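Local coordinates for solute-binding periplasmic protein of iron/siderophore ABC transporter (Yersinia pestis, PDB 6B2X) that probably binds iron or an iron-siderophore complex in the periplasm and delivers it to a cognate ABC transporter for uptake, at residues Val162-Ser167 with Asn335-Val340; Leu60-Leu65 with Ala133-Ser138; Ile275-Gly280 with Tyr327-Asn332; Pro174-Leu179 with Glu190-Phe195; Leu293-Thr298 with Gly378-Glu383. All coordinates share one frame; numbering follows the deposited sequence.

Contact 1 of 5, residues Val162-Ser167 with Asn335-Val340; sequences VDFRNS and NSPYNV. With NA (sodium ion), chain D.
Pro-337 sets its CD over the centre of one face of the Phe-164 ring, 3.8 Å from the centroid and only 3° off the ring normal. This is a CH-pi contact, and CB of Pro-337 also reaches the rim at CE1 of Phe-164. Alongside, Arg-165 CB lies 3.6 Å from Asn-335 OD1, where the two backbones come nearest.

The polar links across the contact run through water. One water accepts from Phe-164 N (2.7 Å) and donates to Asn-335 OD1 (2.9 Å). A second lies 2.7 Å from Phe-164 O, to which it may donate, and accepts from Ser-336 N and Asn-339 ND2.

Within 162-167, Asp-163 OD1 takes Asn-166 N on its syn lone pair and Arg-165 N from above the carboxylate plane, the latter an Asx turn. Beyond, Tyr-338 OH binds the sodium ion at 2.8 Å together with Tyr-99.

Two loops that follow strands 159-162 and 326-330 are thus joined by one buried CH-pi contact and by water bridges that take up Phe-164 N and probably its carbonyl.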
# COMPACT_ATOMS: atom_id res chain seq x y z
N VAL A 162 2.72 10.66 8.64
CA VAL A 162 2.43 10.56 7.22
C VAL A 162 1.12 9.80 7.08
O VAL A 162 0.54 9.34 8.06
CB VAL A 162 3.54 9.84 6.44
CG1 VAL A 162 4.86 10.55 6.63
CG2 VAL A 162 3.61 8.37 6.92
N ASP A 163 0.66 9.67 5.84
CA ASP A 163 -0.57 8.93 5.61
C ASP A 163 -0.63 8.46 4.18
O ASP A 163 -0.71 9.28 3.25
CB ASP A 163 -1.80 9.75 5.92
CG ASP A 163 -3.06 9.03 5.48
OD1 ASP A 163 -3.29 7.92 5.99
OD2 ASP A 163 -3.82 9.55 4.61
N PHE A 164 -0.64 7.14 4.01
CA PHE A 164 -0.97 6.54 2.73
C PHE A 164 -2.27 5.74 2.79
O PHE A 164 -2.67 5.13 1.79
CB PHE A 164 0.20 5.65 2.26
CG PHE A 164 1.55 6.35 2.32
CD1 PHE A 164 1.92 7.28 1.35
CD2 PHE A 164 2.44 6.09 3.36
CE1 PHE A 164 3.16 7.92 1.40
CE2 PHE A 164 3.68 6.73 3.42
CZ PHE A 164 4.04 7.65 2.45
N ARG A 165 -2.97 5.75 3.93
CA ARG A 165 -4.09 4.85 4.14
C ARG A 165 -5.44 5.55 4.12
O ARG A 165 -6.39 5.05 3.52
CB ARG A 165 -3.95 4.08 5.46
CG ARG A 165 -4.85 2.84 5.57
CD ARG A 165 -4.72 2.18 6.95
NE ARG A 165 -5.02 3.15 7.99
CZ ARG A 165 -4.19 3.47 8.98
NH1 ARG A 165 -3.00 2.88 9.07
NH2 ARG A 165 -4.55 4.37 9.88
N ASN A 166 -5.55 6.70 4.78
CA ASN A 166 -6.83 7.36 4.92
C ASN A 166 -7.27 7.96 3.60
O ASN A 166 -8.26 7.51 3.01
CB ASN A 166 -6.76 8.42 6.02
CG ASN A 166 -6.55 7.82 7.40
OD1 ASN A 166 -6.52 6.60 7.57
ND2 ASN A 166 -6.39 8.68 8.40
N SER A 167 -6.53 8.95 3.10
CA SER A 167 -6.85 9.64 1.85
C SER A 167 -5.65 9.55 0.92
O SER A 167 -4.93 10.54 0.74
CB SER A 167 -7.23 11.10 2.09
OG SER A 167 -8.30 11.20 3.03
N ASN A 335 -1.83 0.79 1.85
CA ASN A 335 -1.13 1.68 2.78
C ASN A 335 0.32 1.86 2.33
O ASN A 335 1.26 1.61 3.06
CB ASN A 335 -1.18 1.15 4.21
CG ASN A 335 -0.67 2.17 5.19
OD1 ASN A 335 -0.53 3.33 4.83
ND2 ASN A 335 -0.42 1.76 6.43
N SER A 336 0.53 2.33 1.10
CA SER A 336 1.88 2.36 0.58
C SER A 336 1.97 3.31 -0.59
O SER A 336 1.08 3.29 -1.44
CB SER A 336 2.33 0.95 0.16
OG SER A 336 3.48 1.00 -0.68
N PRO A 337 3.02 4.13 -0.69
CA PRO A 337 3.15 5.03 -1.84
C PRO A 337 3.48 4.31 -3.12
O PRO A 337 3.63 4.98 -4.16
CB PRO A 337 4.29 5.98 -1.43
CG PRO A 337 5.14 5.11 -0.56
CD PRO A 337 4.18 4.21 0.20
N TYR A 338 3.64 2.98 -3.07
CA TYR A 338 3.69 2.20 -4.30
C TYR A 338 2.31 2.06 -4.93
O TYR A 338 2.19 1.45 -5.99
CB TYR A 338 4.22 0.78 -4.07
CG TYR A 338 5.66 0.54 -3.59
CD1 TYR A 338 6.40 1.50 -2.91
CD2 TYR A 338 6.22 -0.72 -3.75
CE1 TYR A 338 7.70 1.21 -2.45
CE2 TYR A 338 7.50 -1.03 -3.29
CZ TYR A 338 8.24 -0.08 -2.64
OH TYR A 338 9.51 -0.42 -2.21
N ASN A 339 1.26 2.56 -4.29
CA ASN A 339 -0.11 2.31 -4.73
C ASN A 339 -0.38 2.75 -6.17
O ASN A 339 -1.46 2.43 -6.69
CB ASN A 339 -1.09 3.02 -3.79
CG ASN A 339 -0.84 4.52 -3.72
OD1 ASN A 339 -0.50 5.15 -4.72
ND2 ASN A 339 -0.97 5.09 -2.52
N VAL A 340 0.54 3.48 -6.80
CA VAL A 340 0.36 3.85 -8.21
C VAL A 340 0.20 2.60 -9.05
O VAL A 340 -0.55 2.60 -10.04
CB VAL A 340 1.52 4.73 -8.73
CG1 VAL A 340 2.85 4.02 -8.64
CG2 VAL A 340 1.30 5.10 -10.16
NA NA D . 10.53 -2.84 -1.32
O HOH W 1 -1.86 3.44 -0.14
O HOH W 2 -0.27 5.78 6.30

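Contact 2 of 5, residues Leu60-Leu65 with Ala133-Ser138; sequences LGEGRL and AIFGLS
Glu-62 reaches across from the turn after strand 58-60 to the end of strand 132-136. Beyond CB the chain bends at chi2 (97°), and this bend brings the carboxylate over to the other segment. CD lies 3.6 Å from Gly-136 N. OE1 approaches Phe-135 CD2 at 3.6 Å, the carboxylate and ring planes standing 66° apart. OE2 accepts Gly-136 N at a short 2.6 Å on its syn lone pair, with an N-H...O angle of 146°.

Beside it, Gly-61 N donates to Ile-134 O (2.9 Å), and Gly-61 CA rests over one face of the Phe-135 ring, 4.0 Å from the centroid. The parallel bridge of Leu-60 with Ile-134 sets their side chains side by side, while Leu-65 CD1 packs on Ile-134 CG2 at 4.0 Å. Val-162 and Val-160 of the next strand continue this apolar layer.

The neighbouring strands 58-60 and 132-136 therefore stay joined past their last bridge, a carboxylate taking the place of a backbone carbonyl as acceptor for Gly-136.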
# COMPACT_ATOMS: atom_id res chain seq x y z
N LEU A 60 10.72 3.44 13.03
CA LEU A 60 9.49 3.26 12.26
C LEU A 60 8.42 2.69 13.19
O LEU A 60 8.43 1.51 13.54
CB LEU A 60 9.73 2.35 11.06
CG LEU A 60 10.77 2.87 10.07
CD1 LEU A 60 10.83 1.92 8.92
CD2 LEU A 60 10.43 4.27 9.57
N GLY A 61 7.47 3.56 13.57
CA GLY A 61 6.40 3.14 14.48
C GLY A 61 5.39 2.21 13.86
O GLY A 61 4.56 1.64 14.57
N GLU A 62 5.42 2.06 12.54
CA GLU A 62 4.74 0.95 11.88
C GLU A 62 5.73 0.45 10.86
O GLU A 62 6.19 1.23 10.01
CB GLU A 62 3.42 1.36 11.21
CG GLU A 62 2.30 1.74 12.19
CD GLU A 62 2.18 3.25 12.42
OE1 GLU A 62 2.09 3.67 13.59
OE2 GLU A 62 2.17 4.02 11.43
N GLY A 63 6.08 -0.84 10.95
CA GLY A 63 7.14 -1.37 10.12
C GLY A 63 6.87 -1.20 8.63
O GLY A 63 7.80 -0.99 7.85
N ARG A 64 5.62 -1.30 8.23
CA ARG A 64 5.45 -1.23 6.78
C ARG A 64 5.65 0.19 6.23
O ARG A 64 5.57 0.38 5.02
CB ARG A 64 4.10 -1.81 6.39
CG ARG A 64 4.16 -3.35 6.38
CD ARG A 64 2.76 -3.97 6.43
NE ARG A 64 2.01 -3.51 7.60
CZ ARG A 64 0.80 -3.97 7.93
NH1 ARG A 64 0.21 -4.89 7.19
NH2 ARG A 64 0.19 -3.49 9.02
N LEU A 65 5.94 1.17 7.09
CA LEU A 65 6.45 2.44 6.60
C LEU A 65 7.80 2.29 5.92
O LEU A 65 8.28 3.25 5.31
CB LEU A 65 6.55 3.43 7.75
CG LEU A 65 5.23 3.90 8.34
CD1 LEU A 65 5.41 4.36 9.77
CD2 LEU A 65 4.65 5.02 7.49
N ALA A 133 11.35 9.84 14.31
CA ALA A 133 10.44 8.71 14.27
C ALA A 133 9.34 9.01 13.28
O ALA A 133 8.88 10.15 13.18
CB ALA A 133 9.85 8.40 15.65
N ILE A 134 8.91 7.99 12.54
CA ILE A 134 7.85 8.13 11.55
C ILE A 134 6.67 7.28 11.98
O ILE A 134 6.83 6.10 12.30
CB ILE A 134 8.31 7.69 10.15
CG1 ILE A 134 9.63 8.38 9.76
CG2 ILE A 134 7.19 7.94 9.15
CD1 ILE A 134 9.57 9.89 9.77
N PHE A 135 5.48 7.88 11.96
CA PHE A 135 4.24 7.18 12.23
C PHE A 135 3.25 7.46 11.10
O PHE A 135 3.36 8.45 10.37
CB PHE A 135 3.62 7.60 13.60
CG PHE A 135 4.38 7.09 14.80
CD1 PHE A 135 5.60 7.65 15.16
CD2 PHE A 135 3.88 6.03 15.56
CE1 PHE A 135 6.30 7.18 16.26
CE2 PHE A 135 4.58 5.55 16.66
CZ PHE A 135 5.79 6.12 17.02
N GLY A 136 2.26 6.57 10.97
CA GLY A 136 1.12 6.80 10.11
C GLY A 136 -0.05 7.40 10.89
O GLY A 136 -0.20 7.18 12.09
N LEU A 137 -0.87 8.18 10.20
CA LEU A 137 -2.10 8.64 10.82
C LEU A 137 -3.01 7.45 11.07
O LEU A 137 -3.09 6.53 10.25
CB LEU A 137 -2.82 9.64 9.93
CG LEU A 137 -2.49 11.12 10.11
CD1 LEU A 137 -3.27 11.95 9.10
CD2 LEU A 137 -2.78 11.58 11.53
N SER A 138 -3.68 7.45 12.20
CA SER A 138 -4.69 6.44 12.42
C SER A 138 -6.06 6.94 11.94
O SER A 138 -6.24 8.11 11.57
CB SER A 138 -4.70 6.03 13.89
OG SER A 138 -3.38 5.81 14.35

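Contact 3 of 5, residues Ile275-Gly280 with Tyr327-Asn332; sequences IYIASG and YAIWHN
Ala-278 and Ala-328 sit at the middle of a parallel pairing whose strand segments approach to 4.4 Å and cross at -33°, the twist of the sheet. Here the backbones pack tightly: Ala-278 N donates to Tyr-327 O at 2.9 Å, Ile-329 N donates to Ala-278 O at 2.8 Å, and Ala-328 CA adds a CA-H...O contact to the same oxygen.

On the face bearing Ile-277, Tyr-327 and Ile-329, the two isoleucines lie side by side with their CG2 atoms 3.9 Å apart. With chi1 at -47°, the Tyr-327 ring brings CE1 within 3.4 Å of Ile-275 CG2. Trp-349 stacks on the Tyr-327 ring, and helix 340-350 covers this face.

The bonds are less straight or longer toward the ends of the two segments. That from Tyr-327 N to Tyr-276 O is weak, bent to 122°. At the other end Gly-280 N reaches Ile-329 O at 3.3 Å, and His-331 N meets Gly-280 O from above the carbonyl plane as the chain enters a 3-10 turn. There a side-chain bond is added: Ser-279 OG lies at the edge of the His-331 ring, 2.7 Å from ND1, and is also bonded to Arg-223 N.

Every touching residue is buried, so even these ends do not open to solvent; the Ser-279 hydroxyl fixes the imidazole where the regular ladder ends.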
# COMPACT_ATOMS: atom_id res chain seq x y z
N ILE A 275 -17.11 -5.19 -12.59
CA ILE A 275 -15.76 -5.65 -12.27
C ILE A 275 -15.71 -6.12 -10.82
O ILE A 275 -16.26 -5.48 -9.92
CB ILE A 275 -14.72 -4.54 -12.52
CG1 ILE A 275 -15.00 -3.81 -13.84
CG2 ILE A 275 -13.30 -5.11 -12.53
CD1 ILE A 275 -14.61 -4.60 -15.09
N TYR A 276 -15.04 -7.26 -10.60
CA TYR A 276 -14.79 -7.80 -9.27
C TYR A 276 -13.29 -7.76 -8.96
O TYR A 276 -12.46 -8.04 -9.83
CB TYR A 276 -15.28 -9.24 -9.13
CG TYR A 276 -14.97 -9.78 -7.75
CD1 TYR A 276 -15.79 -9.50 -6.67
CD2 TYR A 276 -13.81 -10.52 -7.51
CE1 TYR A 276 -15.50 -9.96 -5.40
CE2 TYR A 276 -13.51 -10.98 -6.24
CZ TYR A 276 -14.36 -10.71 -5.18
OH TYR A 276 -14.06 -11.16 -3.91
N ILE A 277 -12.97 -7.43 -7.71
CA ILE A 277 -11.59 -7.19 -7.28
C ILE A 277 -11.43 -7.62 -5.83
O ILE A 277 -12.11 -7.10 -4.95
CB ILE A 277 -11.17 -5.71 -7.42
CG1 ILE A 277 -11.19 -5.24 -8.88
CG2 ILE A 277 -9.78 -5.51 -6.79
CD1 ILE A 277 -10.70 -3.78 -9.08
N ALA A 278 -10.52 -8.57 -5.57
CA ALA A 278 -10.23 -9.03 -4.22
C ALA A 278 -8.79 -8.69 -3.84
O ALA A 278 -7.89 -8.75 -4.68
CB ALA A 278 -10.45 -10.54 -4.10
N SER A 279 -8.58 -8.32 -2.59
CA SER A 279 -7.25 -7.96 -2.13
C SER A 279 -6.77 -8.96 -1.09
O SER A 279 -7.56 -9.45 -0.27
CB SER A 279 -7.20 -6.54 -1.57
OG SER A 279 -7.40 -6.52 -0.16
N GLY A 280 -5.48 -9.25 -1.12
CA GLY A 280 -4.88 -10.09 -0.11
C GLY A 280 -3.38 -10.12 -0.31
O GLY A 280 -2.88 -9.74 -1.37
N TYR A 327 -10.56 -10.02 -10.57
CA TYR A 327 -9.16 -9.66 -10.44
C TYR A 327 -8.77 -9.67 -8.96
O TYR A 327 -9.63 -9.67 -8.08
CB TYR A 327 -8.87 -8.30 -11.08
CG TYR A 327 -9.47 -8.11 -12.47
CD1 TYR A 327 -10.77 -7.64 -12.62
CD2 TYR A 327 -8.73 -8.39 -13.62
CE1 TYR A 327 -11.33 -7.48 -13.88
CE2 TYR A 327 -9.29 -8.22 -14.89
CZ TYR A 327 -10.59 -7.76 -15.00
OH TYR A 327 -11.18 -7.57 -16.24
N ALA A 328 -7.47 -9.70 -8.71
CA ALA A 328 -6.93 -9.67 -7.36
C ALA A 328 -5.77 -8.69 -7.31
O ALA A 328 -5.00 -8.58 -8.27
CB ALA A 328 -6.50 -11.07 -6.89
N ILE A 329 -5.66 -7.95 -6.21
CA ILE A 329 -4.66 -6.90 -6.06
C ILE A 329 -3.95 -7.08 -4.72
O ILE A 329 -4.57 -7.48 -3.73
CB ILE A 329 -5.27 -5.48 -6.16
CG1 ILE A 329 -4.17 -4.41 -6.17
CG2 ILE A 329 -6.29 -5.21 -5.06
CD1 ILE A 329 -3.52 -4.27 -7.50
N TRP A 330 -2.65 -6.80 -4.70
CA TRP A 330 -1.86 -6.93 -3.48
C TRP A 330 -2.40 -6.00 -2.42
O TRP A 330 -2.48 -4.79 -2.64
CB TRP A 330 -0.40 -6.59 -3.77
CG TRP A 330 0.56 -6.97 -2.69
CD1 TRP A 330 0.66 -8.18 -2.05
CD2 TRP A 330 1.61 -6.15 -2.16
NE1 TRP A 330 1.69 -8.15 -1.14
CE2 TRP A 330 2.30 -6.93 -1.19
CE3 TRP A 330 2.03 -4.83 -2.40
CZ2 TRP A 330 3.38 -6.43 -0.47
CZ3 TRP A 330 3.10 -4.34 -1.68
CH2 TRP A 330 3.77 -5.14 -0.72
N HIS A 331 -2.72 -6.56 -1.26
CA HIS A 331 -3.40 -5.77 -0.25
C HIS A 331 -2.54 -4.65 0.31
O HIS A 331 -3.08 -3.62 0.74
CB HIS A 331 -3.88 -6.63 0.91
CG HIS A 331 -4.65 -5.84 1.92
ND1 HIS A 331 -5.86 -5.26 1.63
CD2 HIS A 331 -4.35 -5.49 3.20
CE1 HIS A 331 -6.29 -4.59 2.69
NE2 HIS A 331 -5.40 -4.72 3.66
N ASN A 332 -1.22 -4.82 0.35
CA ASN A 332 -0.40 -3.78 0.95
C ASN A 332 -0.33 -2.51 0.10
O ASN A 332 0.15 -1.48 0.59
CB ASN A 332 1.00 -4.32 1.24
CG ASN A 332 1.03 -5.15 2.51
OD1 ASN A 332 0.36 -4.83 3.49
ND2 ASN A 332 1.81 -6.20 2.51

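Contact 4 of 5, residues Pro174-Leu179 with Glu190-Phe195; sequences PSMRLL and ENYINF
Glu-190, one turn into helix 186-207, makes a bidentate salt bridge to Arg-177 of the antiparallel helix 168-182. Its chain folds at chi2 (-66°), which brings the carboxylate side-on to the guanidinium. OE1 accepts from NE of Arg-177 and OE2 from NH2 of Arg-177, each at 2.7 Å and each on the syn lone pair. The two planes are 30° apart, and both oxygens lie somewhat out of the guanidinium plane.

Two residues on, the Tyr-192 ring reaches Met-176, CD2 lying 4.4 Å from CG of Met-176, while its hydroxyl is bonded to Pro-337 O. Ile-193 comes next and touches both Met-176 and Arg-177. Its CG1 lies 4.4 Å from Met-176 CB, and its CD1 lies over one face of the Arg-177 guanidinium, over the centre and 3.6 Å above the plane. The cation is thus gripped at its edge by the carboxylate and covered on a face by a methyl group.

The helix segments run at 163° to each other, with axes 9.4 Å apart. Helix 168-182 lies against strand 159-162 through Leu-178 and Leu-179 and against helix 66-72 through Leu-179, whereas helix 186-207 turns Tyr-192 and Phe-195 toward helix 360-371.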
# COMPACT_ATOMS: atom_id res chain seq x y z
N PRO A 174 2.05 14.51 -0.80
CA PRO A 174 2.48 15.32 0.36
C PRO A 174 3.24 14.51 1.42
O PRO A 174 4.15 15.05 2.05
CB PRO A 174 1.16 15.88 0.91
CG PRO A 174 0.26 15.95 -0.26
CD PRO A 174 0.62 14.75 -1.12
N SER A 175 2.88 13.24 1.64
CA SER A 175 3.63 12.44 2.60
C SER A 175 5.05 12.18 2.12
O SER A 175 5.99 12.21 2.91
CB SER A 175 2.91 11.12 2.89
OG SER A 175 1.66 11.37 3.51
N MET A 176 5.23 11.93 0.82
CA MET A 176 6.58 11.63 0.33
C MET A 176 7.46 12.87 0.35
O MET A 176 8.66 12.78 0.66
CB MET A 176 6.53 11.05 -1.08
CG MET A 176 5.89 9.66 -1.14
SD MET A 176 6.83 8.50 -0.16
CE MET A 176 8.46 8.73 -0.87
N ARG A 177 6.89 14.03 -0.01
CA ARG A 177 7.65 15.27 0.07
C ARG A 177 7.97 15.60 1.52
O ARG A 177 9.06 16.07 1.85
CB ARG A 177 6.87 16.42 -0.57
CG ARG A 177 7.51 17.78 -0.35
CD ARG A 177 6.87 18.83 -1.26
NE ARG A 177 7.21 18.67 -2.68
CZ ARG A 177 6.35 18.35 -3.65
NH1 ARG A 177 5.07 18.12 -3.39
NH2 ARG A 177 6.77 18.27 -4.91
N LEU A 178 7.01 15.36 2.41
CA LEU A 178 7.26 15.56 3.82
C LEU A 178 8.42 14.68 4.31
O LEU A 178 9.31 15.17 5.02
CB LEU A 178 5.97 15.27 4.59
CG LEU A 178 6.05 15.10 6.09
CD1 LEU A 178 6.32 16.46 6.77
CD2 LEU A 178 4.77 14.48 6.59
N LEU A 179 8.45 13.40 3.90
CA LEU A 179 9.55 12.53 4.30
C LEU A 179 10.85 12.95 3.64
O LEU A 179 11.93 12.80 4.22
CB LEU A 179 9.25 11.07 3.94
CG LEU A 179 8.18 10.37 4.77
CD1 LEU A 179 7.88 8.98 4.15
CD2 LEU A 179 8.59 10.26 6.23
N GLU A 190 11.44 14.23 -4.60
CA GLU A 190 10.92 14.88 -5.79
C GLU A 190 11.04 13.97 -6.99
O GLU A 190 10.18 13.98 -7.87
CB GLU A 190 11.65 16.20 -6.04
CG GLU A 190 11.49 17.22 -4.92
CD GLU A 190 10.06 17.73 -4.74
OE1 GLU A 190 9.71 18.11 -3.60
OE2 GLU A 190 9.28 17.78 -5.73
N ASN A 191 12.09 13.14 -7.05
CA ASN A 191 12.21 12.24 -8.17
C ASN A 191 11.04 11.25 -8.18
O ASN A 191 10.42 11.00 -9.23
CB ASN A 191 13.55 11.50 -8.12
CG ASN A 191 14.73 12.39 -8.54
OD1 ASN A 191 14.59 13.60 -8.70
ND2 ASN A 191 15.90 11.77 -8.72
N TYR A 192 10.71 10.69 -7.01
CA TYR A 192 9.62 9.73 -6.95
C TYR A 192 8.29 10.38 -7.26
O TYR A 192 7.42 9.77 -7.89
CB TYR A 192 9.54 9.06 -5.58
CG TYR A 192 8.49 7.97 -5.59
CD1 TYR A 192 8.75 6.77 -6.23
CD2 TYR A 192 7.22 8.17 -5.04
CE1 TYR A 192 7.81 5.79 -6.29
CE2 TYR A 192 6.26 7.17 -5.09
CZ TYR A 192 6.57 5.98 -5.72
OH TYR A 192 5.65 4.95 -5.81
N ILE A 193 8.13 11.64 -6.84
CA ILE A 193 6.87 12.35 -7.04
C ILE A 193 6.60 12.53 -8.53
O ILE A 193 5.48 12.31 -9.00
CB ILE A 193 6.90 13.69 -6.30
CG1 ILE A 193 6.69 13.47 -4.80
CG2 ILE A 193 5.84 14.64 -6.85
CD1 ILE A 193 6.99 14.70 -3.97
N ASN A 194 7.65 12.89 -9.29
CA ASN A 194 7.51 13.02 -10.74
C ASN A 194 7.22 11.67 -11.38
O ASN A 194 6.37 11.56 -12.26
CB ASN A 194 8.78 13.65 -11.34
CG ASN A 194 8.86 15.12 -11.07
OD1 ASN A 194 7.83 15.80 -11.02
ND2 ASN A 194 10.07 15.64 -10.86
N PHE A 195 7.94 10.62 -10.94
CA PHE A 195 7.62 9.29 -11.44
C PHE A 195 6.18 8.92 -11.11
O PHE A 195 5.45 8.40 -11.96
CB PHE A 195 8.61 8.27 -10.87
CG PHE A 195 8.23 6.87 -11.15
CD1 PHE A 195 8.55 6.27 -12.35
CD2 PHE A 195 7.53 6.13 -10.21
CE1 PHE A 195 8.21 4.98 -12.61
CE2 PHE A 195 7.18 4.81 -10.46
CZ PHE A 195 7.52 4.24 -11.66

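Contact 5 of 5, residues Leu293-Thr298 with Gly378-Glu383; sequences LGAQVT and GTYWIE
The Tyr-380 ring has Gly-294 O over one face, and its hydroxyl end reaches Ala-295, where Tyr-380 OH lies 3.2 Å from both CA and CB of Ala-295. Trp-330 meets this ring edge-to-face. A chi1 of -63° carries the Tyr-380 ring back over the turn formed by 294-297.

Next to the ring, Gly-294 and Thr-379 form a single antiparallel hydrogen-bonded pair: Gly-294 N donates to Thr-379 O at 2.9 Å and Thr-379 N to Gly-294 O at 3.0 Å. Gly-294 O also accepts Val-297 N, closing a type I turn, and the two donors arrive from opposite faces of its plane. Gly-378 CA packs against the turn, 3.1 Å from Val-297 O, at a place where a CB would clash.

With chi1 at 49°, Thr-379 OG1 turns to Val-297 O, 2.9 Å away, in a weak bond, its one proton also within reach of Thr-298 O. Leu-293 CD2 lies 3.4 Å from Thr-379 O, alongside the backbone of 379-381.

The loop before helix 299-309 is therefore clamped to the chain leading into strand 381-383 mainly through main-chain atoms, with Gly-294 and Gly-378 where the main chains press together and one carbonyl serving two donors.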
# COMPACT_ATOMS: atom_id res chain seq x y z
N LEU A 293 -0.74 -13.37 -2.80
CA LEU A 293 0.04 -12.46 -3.63
C LEU A 293 1.25 -12.01 -2.82
O LEU A 293 1.24 -12.05 -1.59
CB LEU A 293 -0.79 -11.22 -4.06
CG LEU A 293 -1.91 -11.38 -5.10
CD1 LEU A 293 -2.69 -10.07 -5.29
CD2 LEU A 293 -1.35 -11.83 -6.44
N GLY A 294 2.29 -11.57 -3.53
CA GLY A 294 3.43 -10.96 -2.89
C GLY A 294 4.71 -11.30 -3.62
O GLY A 294 4.72 -11.92 -4.69
N ALA A 295 5.82 -10.89 -3.00
CA ALA A 295 7.13 -10.97 -3.64
C ALA A 295 7.53 -12.39 -3.98
O ALA A 295 8.39 -12.57 -4.85
CB ALA A 295 8.20 -10.34 -2.75
N GLN A 296 6.93 -13.41 -3.33
CA GLN A 296 7.34 -14.80 -3.52
C GLN A 296 6.25 -15.67 -4.13
O GLN A 296 6.32 -16.90 -4.04
CB GLN A 296 7.81 -15.43 -2.20
CG GLN A 296 9.11 -14.82 -1.73
CD GLN A 296 9.55 -15.32 -0.36
OE1 GLN A 296 8.74 -15.53 0.55
NE2 GLN A 296 10.86 -15.50 -0.21
N VAL A 297 5.22 -15.06 -4.74
CA VAL A 297 4.11 -15.78 -5.35
C VAL A 297 4.31 -15.83 -6.86
O VAL A 297 4.75 -14.85 -7.46
CB VAL A 297 2.77 -15.10 -4.99
CG1 VAL A 297 1.58 -15.86 -5.58
CG2 VAL A 297 2.65 -15.01 -3.50
N THR A 298 4.00 -16.99 -7.47
CA THR A 298 4.08 -17.15 -8.91
C THR A 298 2.74 -16.81 -9.55
O THR A 298 1.70 -16.84 -8.89
CB THR A 298 4.46 -18.60 -9.29
OG1 THR A 298 3.41 -19.49 -8.87
CG2 THR A 298 5.79 -19.02 -8.66
N GLY A 378 7.89 -12.02 -7.78
CA GLY A 378 6.57 -12.40 -7.37
C GLY A 378 5.48 -11.74 -8.20
O GLY A 378 5.69 -11.23 -9.29
N THR A 379 4.28 -11.78 -7.64
CA THR A 379 3.10 -11.38 -8.38
C THR A 379 2.22 -10.55 -7.44
O THR A 379 1.94 -10.97 -6.32
CB THR A 379 2.37 -12.62 -8.91
OG1 THR A 379 2.23 -13.57 -7.86
CG2 THR A 379 3.21 -13.28 -9.99
N TYR A 380 1.86 -9.34 -7.90
CA TYR A 380 1.12 -8.40 -7.07
C TYR A 380 -0.28 -8.09 -7.60
O TYR A 380 -1.05 -7.42 -6.91
CB TYR A 380 1.91 -7.08 -6.93
CG TYR A 380 3.22 -7.27 -6.22
CD1 TYR A 380 3.29 -7.26 -4.84
CD2 TYR A 380 4.40 -7.51 -6.94
CE1 TYR A 380 4.47 -7.45 -4.17
CE2 TYR A 380 5.61 -7.69 -6.27
CZ TYR A 380 5.63 -7.66 -4.89
OH TYR A 380 6.80 -7.84 -4.20
N TRP A 381 -0.61 -8.54 -8.81
CA TRP A 381 -1.97 -8.51 -9.34
C TRP A 381 -2.15 -9.74 -10.22
O TRP A 381 -1.18 -10.29 -10.74
CB TRP A 381 -2.23 -7.24 -10.15
CG TRP A 381 -1.18 -6.97 -11.17
CD1 TRP A 381 -1.09 -7.49 -12.43
CD2 TRP A 381 -0.06 -6.10 -11.01
NE1 TRP A 381 0.03 -7.00 -13.06
CE2 TRP A 381 0.68 -6.14 -12.21
CE3 TRP A 381 0.40 -5.29 -9.97
CZ2 TRP A 381 1.84 -5.40 -12.40
CZ3 TRP A 381 1.55 -4.56 -10.15
CH2 TRP A 381 2.26 -4.62 -11.36
N ILE A 382 -3.40 -10.17 -10.38
CA ILE A 382 -3.69 -11.31 -11.24
C ILE A 382 -5.11 -11.20 -11.76
O ILE A 382 -5.98 -10.59 -11.13
CB ILE A 382 -3.45 -12.64 -10.48
CG1 ILE A 382 -3.05 -13.73 -11.47
CG2 ILE A 382 -4.65 -12.98 -9.61
CD1 ILE A 382 -1.90 -13.30 -12.41
N GLU A 383 -5.35 -11.79 -12.94
CA GLU A 383 -6.66 -11.87 -13.57
C GLU A 383 -7.31 -13.23 -13.31
O GLU A 383 -6.72 -14.13 -12.70
CB GLU A 383 -6.55 -11.64 -15.08
CG GLU A 383 -5.99 -10.30 -15.48
CD GLU A 383 -6.45 -9.87 -16.86
OE1 GLU A 383 -5.69 -9.13 -17.54
OE2 GLU A 383 -7.56 -10.27 -17.28

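Overall arrangement
Contact 2 belongs to the parallel sheet and contacts 3 and 5 to the mixed sheet, while contact 1 joins loops that follow a strand of each. Contact 2 meets contact 1 directly, through backbone bonds of Val-162 with Phe-135 and Leu-137. Contact 4 packs against both: Tyr-192 OH bonds to Pro-337 O of contact 1, and Leu-179 touches Ile-134 of contact 2. The centres of contacts 3 and 5 are about 11 Å apart, and strand 381-383 bonds to strand 326-330. Those of contacts 2 and 3 are about 24 Å apart, on opposite sides of the chain's centre, consistent with the two-lobed form of periplasmic binding proteins. The sodium ion sits on Tyr-338 of contact 1, about 7 Å from the side chains of Trp-330 and Tyr-380.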